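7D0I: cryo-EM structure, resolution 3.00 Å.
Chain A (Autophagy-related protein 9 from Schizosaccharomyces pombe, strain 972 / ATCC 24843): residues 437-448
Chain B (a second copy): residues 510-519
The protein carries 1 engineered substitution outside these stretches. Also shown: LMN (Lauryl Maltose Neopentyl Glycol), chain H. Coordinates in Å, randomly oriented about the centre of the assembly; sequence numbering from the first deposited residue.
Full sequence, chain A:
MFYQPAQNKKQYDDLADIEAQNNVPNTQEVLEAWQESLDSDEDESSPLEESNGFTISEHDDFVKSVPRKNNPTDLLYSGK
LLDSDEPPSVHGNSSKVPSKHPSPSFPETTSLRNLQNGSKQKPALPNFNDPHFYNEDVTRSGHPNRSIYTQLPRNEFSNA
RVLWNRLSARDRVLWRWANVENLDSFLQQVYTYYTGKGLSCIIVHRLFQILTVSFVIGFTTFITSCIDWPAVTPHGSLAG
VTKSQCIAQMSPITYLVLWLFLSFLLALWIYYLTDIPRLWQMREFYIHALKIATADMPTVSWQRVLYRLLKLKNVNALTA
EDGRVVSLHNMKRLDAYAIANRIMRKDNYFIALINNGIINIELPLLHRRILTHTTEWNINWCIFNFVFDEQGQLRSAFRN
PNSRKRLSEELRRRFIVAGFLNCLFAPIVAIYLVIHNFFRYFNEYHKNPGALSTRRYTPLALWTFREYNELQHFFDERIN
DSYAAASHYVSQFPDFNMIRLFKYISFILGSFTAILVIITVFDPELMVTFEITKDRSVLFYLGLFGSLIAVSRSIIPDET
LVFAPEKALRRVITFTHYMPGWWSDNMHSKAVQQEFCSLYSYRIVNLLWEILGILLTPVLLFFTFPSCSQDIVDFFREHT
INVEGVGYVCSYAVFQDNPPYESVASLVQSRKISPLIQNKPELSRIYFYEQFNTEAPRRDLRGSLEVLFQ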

# COMPACT_ATOMS: atom_id res chain seq x y z
N ASN A 437 36.23 32.83 23.02
CA ASN A 437 35.35 33.05 21.88
C ASN A 437 35.86 34.18 21.00
O ASN A 437 35.77 34.10 19.77
CB ASN A 437 33.93 33.32 22.36
CG ASN A 437 33.31 32.11 23.00
OD1 ASN A 437 32.73 32.19 24.08
ND2 ASN A 437 33.43 30.96 22.34
N PHE A 438 36.42 35.23 21.60
CA PHE A 438 37.04 36.28 20.81
C PHE A 438 38.17 35.71 19.96
O PHE A 438 38.17 35.87 18.73
CB PHE A 438 37.56 37.39 21.72
CG PHE A 438 38.52 38.32 21.05
CD1 PHE A 438 38.12 39.12 20.00
CD2 PHE A 438 39.82 38.43 21.49
CE1 PHE A 438 39.00 39.98 19.38
CE2 PHE A 438 40.71 39.29 20.89
CZ PHE A 438 40.29 40.07 19.83
N PHE A 439 39.11 35.01 20.59
CA PHE A 439 40.23 34.44 19.83
C PHE A 439 39.74 33.52 18.72
O PHE A 439 40.30 33.52 17.62
CB PHE A 439 41.17 33.69 20.76
CG PHE A 439 42.12 34.57 21.51
CD1 PHE A 439 42.09 35.94 21.35
CD2 PHE A 439 43.07 34.03 22.35
CE1 PHE A 439 42.96 36.75 22.03
CE2 PHE A 439 43.94 34.83 23.04
CZ PHE A 439 43.89 36.20 22.88
N ARG A 440 38.70 32.74 18.99
CA ARG A 440 38.29 31.76 17.99
C ARG A 440 37.52 32.39 16.84
O ARG A 440 37.68 31.97 15.69
CB ARG A 440 37.45 30.65 18.63
CG ARG A 440 37.25 29.48 17.69
CD ARG A 440 36.19 28.52 18.17
NE ARG A 440 36.12 27.34 17.31
CZ ARG A 440 35.23 26.37 17.44
NH1 ARG A 440 34.31 26.44 18.39
NH2 ARG A 440 35.25 25.34 16.62
N TYR A 441 36.68 33.39 17.11
CA TYR A 441 35.72 33.85 16.12
C TYR A 441 36.01 35.23 15.55
O TYR A 441 35.29 35.66 14.65
CB TYR A 441 34.31 33.82 16.71
CG TYR A 441 33.76 32.44 16.92
CD1 TYR A 441 33.29 31.69 15.86
CD2 TYR A 441 33.71 31.88 18.19
CE1 TYR A 441 32.79 30.42 16.05
CE2 TYR A 441 33.20 30.62 18.39
CZ TYR A 441 32.75 29.89 17.32
OH TYR A 441 32.24 28.63 17.51
N PHE A 442 37.02 35.95 16.05
CA PHE A 442 37.28 37.28 15.52
C PHE A 442 37.67 37.22 14.05
O PHE A 442 37.19 38.02 13.23
CB PHE A 442 38.37 37.97 16.33
CG PHE A 442 38.75 39.32 15.80
CD1 PHE A 442 37.98 40.43 16.10
CD2 PHE A 442 39.87 39.48 15.01
CE1 PHE A 442 38.32 41.67 15.62
CE2 PHE A 442 40.22 40.72 14.53
CZ PHE A 442 39.44 41.82 14.83
N ASN A 443 38.54 36.27 13.69
CA ASN A 443 38.97 36.13 12.31
C ASN A 443 37.78 35.94 11.38
O ASN A 443 37.64 36.66 10.38
CB ASN A 443 39.94 34.96 12.20
CG ASN A 443 40.65 34.92 10.86
OD1 ASN A 443 40.84 35.95 10.22
ND2 ASN A 443 41.04 33.73 10.44
N GLU A 444 36.90 34.99 11.70
CA GLU A 444 35.79 34.69 10.81
C GLU A 444 34.74 35.78 10.81
O GLU A 444 34.13 36.05 9.78
CB GLU A 444 35.16 33.35 11.20
CG GLU A 444 36.00 32.13 10.83
CD GLU A 444 37.27 32.01 11.65
OE1 GLU A 444 37.36 32.66 12.72
OE2 GLU A 444 38.19 31.27 11.24
N TYR A 445 34.51 36.43 11.95
CA TYR A 445 33.45 37.43 12.04
C TYR A 445 33.91 38.83 11.66
O TYR A 445 33.09 39.75 11.68
CB TYR A 445 32.85 37.44 13.45
CG TYR A 445 31.86 36.32 13.69
CD1 TYR A 445 30.50 36.57 13.71
CD2 TYR A 445 32.28 35.01 13.89
CE1 TYR A 445 29.59 35.56 13.93
CE2 TYR A 445 31.38 34.00 14.11
CZ TYR A 445 30.04 34.27 14.13
OH TYR A 445 29.14 33.26 14.34
N HIS A 446 35.18 39.02 11.33
CA HIS A 446 35.61 40.27 10.73
C HIS A 446 36.22 40.11 9.34
O HIS A 446 36.46 41.12 8.68
CB HIS A 446 36.61 41.00 11.64
CG HIS A 446 36.68 42.47 11.39
ND1 HIS A 446 37.37 43.02 10.33
CD2 HIS A 446 36.14 43.51 12.07
CE1 HIS A 446 37.25 44.34 10.37
NE2 HIS A 446 36.51 44.66 11.41
N LYS A 447 36.47 38.88 8.89
CA LYS A 447 37.00 38.65 7.55
C LYS A 447 36.13 37.68 6.75
O LYS A 447 36.56 37.22 5.68
CB LYS A 447 38.44 38.12 7.61
CG LYS A 447 39.48 39.19 7.91
CD LYS A 447 39.52 39.57 9.38
CE LYS A 447 40.03 40.98 9.57
NZ LYS A 447 39.82 41.45 10.96
N ASN A 448 34.93 37.37 7.23
CA ASN A 448 33.99 36.52 6.53
C ASN A 448 32.59 36.76 7.08
O ASN A 448 32.04 35.89 7.77
CB ASN A 448 34.38 35.04 6.66
CG ASN A 448 33.44 34.12 5.91
OD1 ASN A 448 32.76 34.53 4.97
ND2 ASN A 448 33.39 32.86 6.33
N GLY B 510 44.43 31.44 14.15
CA GLY B 510 43.42 32.47 14.21
C GLY B 510 43.64 33.44 15.35
O GLY B 510 43.38 34.64 15.21
N SER B 511 44.12 32.94 16.48
CA SER B 511 44.48 33.84 17.58
C SER B 511 45.61 34.77 17.17
O SER B 511 45.55 35.99 17.40
CB SER B 511 44.87 33.03 18.81
OG SER B 511 45.87 32.09 18.49
N PHE B 512 46.66 34.21 16.56
CA PHE B 512 47.76 35.04 16.07
C PHE B 512 47.26 36.10 15.09
O PHE B 512 47.61 37.28 15.20
CB PHE B 512 48.83 34.18 15.40
CG PHE B 512 49.65 33.38 16.36
CD1 PHE B 512 49.81 33.79 17.67
CD2 PHE B 512 50.28 32.22 15.95
CE1 PHE B 512 50.57 33.06 18.55
CE2 PHE B 512 51.04 31.49 16.83
CZ PHE B 512 51.19 31.90 18.12
N THR B 513 46.43 35.69 14.13
CA THR B 513 45.94 36.61 13.12
C THR B 513 45.05 37.68 13.73
O THR B 513 45.09 38.84 13.31
CB THR B 513 45.19 35.84 12.03
OG1 THR B 513 46.12 35.04 11.30
CG2 THR B 513 44.49 36.79 11.08
N ALA B 514 44.25 37.32 14.73
CA ALA B 514 43.42 38.30 15.41
C ALA B 514 44.28 39.36 16.08
O ALA B 514 44.02 40.56 15.95
CB ALA B 514 42.52 37.61 16.43
N ILE B 515 45.33 38.93 16.78
CA ILE B 515 46.23 39.89 17.42
C ILE B 515 46.89 40.78 16.37
O ILE B 515 46.97 42.00 16.53
CB ILE B 515 47.27 39.17 18.28
CG1 ILE B 515 46.72 38.96 19.69
CG2 ILE B 515 48.56 39.96 18.34
CD1 ILE B 515 46.45 40.25 20.42
N LEU B 516 47.34 40.19 15.26
CA LEU B 516 48.04 40.97 14.25
C LEU B 516 47.12 42.00 13.60
O LEU B 516 47.52 43.15 13.40
CB LEU B 516 48.65 40.05 13.19
CG LEU B 516 49.76 39.13 13.68
CD1 LEU B 516 50.43 38.42 12.52
CD2 LEU B 516 50.78 39.90 14.50
N VAL B 517 45.89 41.60 13.28
CA VAL B 517 44.97 42.54 12.64
C VAL B 517 44.55 43.63 13.61
O VAL B 517 44.41 44.79 13.24
CB VAL B 517 43.76 41.79 12.06
CG1 VAL B 517 42.74 42.78 11.53
CG2 VAL B 517 44.20 40.86 10.95
N ILE B 518 44.36 43.27 14.89
CA ILE B 518 43.97 44.29 15.87
C ILE B 518 45.13 45.18 16.26
O ILE B 518 44.91 46.24 16.86
CB ILE B 518 43.36 43.62 17.11
CG1 ILE B 518 42.35 44.57 17.78
CG2 ILE B 518 44.44 43.23 18.10
CD1 ILE B 518 41.58 43.94 18.91
N ILE B 519 46.37 44.79 15.94
CA ILE B 519 47.52 45.66 16.19
C ILE B 519 47.92 46.46 14.95
O ILE B 519 48.59 47.50 15.10
CB ILE B 519 48.72 44.85 16.72
CG1 ILE B 519 49.61 45.74 17.59
CG2 ILE B 519 49.53 44.27 15.58
CD1 ILE B 519 48.91 46.29 18.81
C1 LMN H . 31.57 22.44 28.46
O1 LMN H . 32.32 21.47 28.92
C2 LMN H . 31.09 22.12 27.02
O2 LMN H . 30.13 21.06 27.11
C3 LMN H . 30.45 23.27 26.31
O3 LMN H . 30.43 22.92 24.88
C4 LMN H . 31.14 24.57 26.45
O4 LMN H . 30.20 25.67 26.06
C5 LMN H . 31.57 24.84 27.85
O5 LMN H . 32.40 23.74 28.38
C6 LMN H . 32.40 26.13 27.92
O6 LMN H . 32.89 26.28 29.23
CAA LMN H . 40.78 28.30 33.71
CAB LMN H . 38.05 17.79 40.18
OAI LMN H . 32.71 27.47 21.57
OAJ LMN H . 31.59 12.40 24.73
OAL LMN H . 33.82 21.04 25.12
OAN LMN H . 32.69 15.18 26.19
OAP LMN H . 34.59 16.53 27.61
OAQ LMN H . 29.89 27.87 21.06
OAR LMN H . 32.81 13.17 20.84
OAS LMN H . 28.24 25.71 21.72
OAT LMN H . 32.84 15.78 19.85
OAU LMN H . 27.95 25.81 24.81
OAV LMN H . 33.65 17.60 22.23
CAW LMN H . 39.89 27.76 32.58
CAX LMN H . 37.21 18.06 38.92
CAY LMN H . 38.41 28.12 32.88
CAZ LMN H . 38.12 18.60 37.80
CBA LMN H . 37.44 27.27 32.02
CBB LMN H . 37.27 18.90 36.53
CBC LMN H . 38.18 26.05 31.38
CBD LMN H . 36.70 17.57 35.96
CBE LMN H . 37.45 25.62 30.07
CBF LMN H . 36.63 17.68 34.41
CBG LMN H . 35.92 25.55 30.34
CBH LMN H . 35.17 18.03 33.97
CBI LMN H . 35.58 24.15 30.96
CBJ LMN H . 35.18 19.42 33.26
CBK LMN H . 35.92 23.03 29.91
CBL LMN H . 34.02 19.48 32.21
CBM LMN H . 32.48 27.55 22.96
CBN LMN H . 31.26 13.22 23.63
CBP LMN H . 33.66 19.71 24.69
CBQ LMN H . 35.75 21.62 30.59
CBR LMN H . 33.48 20.61 31.25
CBS LMN H . 33.72 21.80 28.96
CBT LMN H . 34.87 19.51 29.33
OBV LMN H . 33.78 18.57 29.34
OBX LMN H . 33.76 19.13 27.04
OBY LMN H . 30.70 27.45 24.61
OBZ LMN H . 32.73 15.12 23.96
OCB LMN H . 31.91 17.37 24.30
CCC LMN H . 31.02 27.81 23.21
CCD LMN H . 32.50 13.91 23.13
CCF LMN H . 33.00 18.92 25.78
CCH LMN H . 32.47 16.60 26.52
CCJ LMN H . 33.14 18.36 28.12
CCL LMN H . 33.21 16.88 27.78
CCM LMN H . 34.46 20.88 30.04
CCN LMN H . 30.19 27.02 22.18
CCO LMN H . 32.32 14.26 21.65
CCQ LMN H . 32.91 17.44 25.38
CCR LMN H . 30.37 26.01 24.73
CCS LMN H . 31.99 16.28 23.42
CCT LMN H . 28.91 26.51 22.75
CCU LMN H . 33.03 15.52 21.28
CCV LMN H . 29.10 25.66 23.95
CCW LMN H . 32.55 16.69 22.05

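No hydrogen bond crosses this contact: two helices from two copies of the protein meet through packing alone, and their backbones come closest at Phe A439 and Ser B511, next to Gly B510, which has no side chain. The carbonyl O of Phe A439 lies over the peptide link between Gly B510 and Ser B511, 4.0 Å from Gly B510 C and 4.0 Å from Ser B511 N. An ideal CB on Gly B510 would lie 4.1 Å from Phe A439 O and 4.3 Å from Asn A443 CB, so the space is narrow rather than forbidden. The first rule is to put small residues where backbones approach: the CA atoms of Phe A439 and Ser B511 are 4.8 Å apart, and the helix axes approach to 8.0 Å.

The helices cross at 68°, and the contact buries 497 Å² over both sides. On chain B, Gly B510, Thr B513, Ala B514 and Val B517 form the spine of that patch, spaced so that successive turns present them to the same side. The chain A helix answers with larger groups. Phe A442, chi1 near 177° (t), points toward chain B and sets CD2 3.5 Å from Ala B514 CB; a methyl is small enough to let the ring come this near. The edge of the same ring meets Val B517, with Phe A442 CE2 4.4 Å from Val B517 CG1.

Phe A439 leaves its helix sideways, in the m rotamer, and covers Ser B511 with CD2 4.1 Å from Ser B511 CB. Ser B511 suits this buried place because it is compact and its OG is hydrogen-bonded to a residue just outside the stretch. Thr B513 follows the same logic: its OG1 is likewise satisfied beyond the stretch, while its methyl CG2 lies 3.8 Å from Asn A443 OD1. Asn A443, also buried, points toward chain B, where its short side chain fills the space beside Gly B510 and Thr B513.

Longer side chains extend the patch at its margins. The apolar pair is Phe A438 and Ile B518: Phe A438 starts sideways, but its end swings nearer, bringing CZ 4.2 Å from Ile B518 CD1. One turn beyond Asn A443, the exposed Lys A447 reaches toward chain B with its long chain, and its NZ comes 3.3 Å from Val B517 CG1, a close approach without a polar partner in the opposing stretch. The design lesson is a gradient of size on chain B: glycine and serine at the tight approach, alanine against an aromatic ring, and branched aliphatics where the helices diverge.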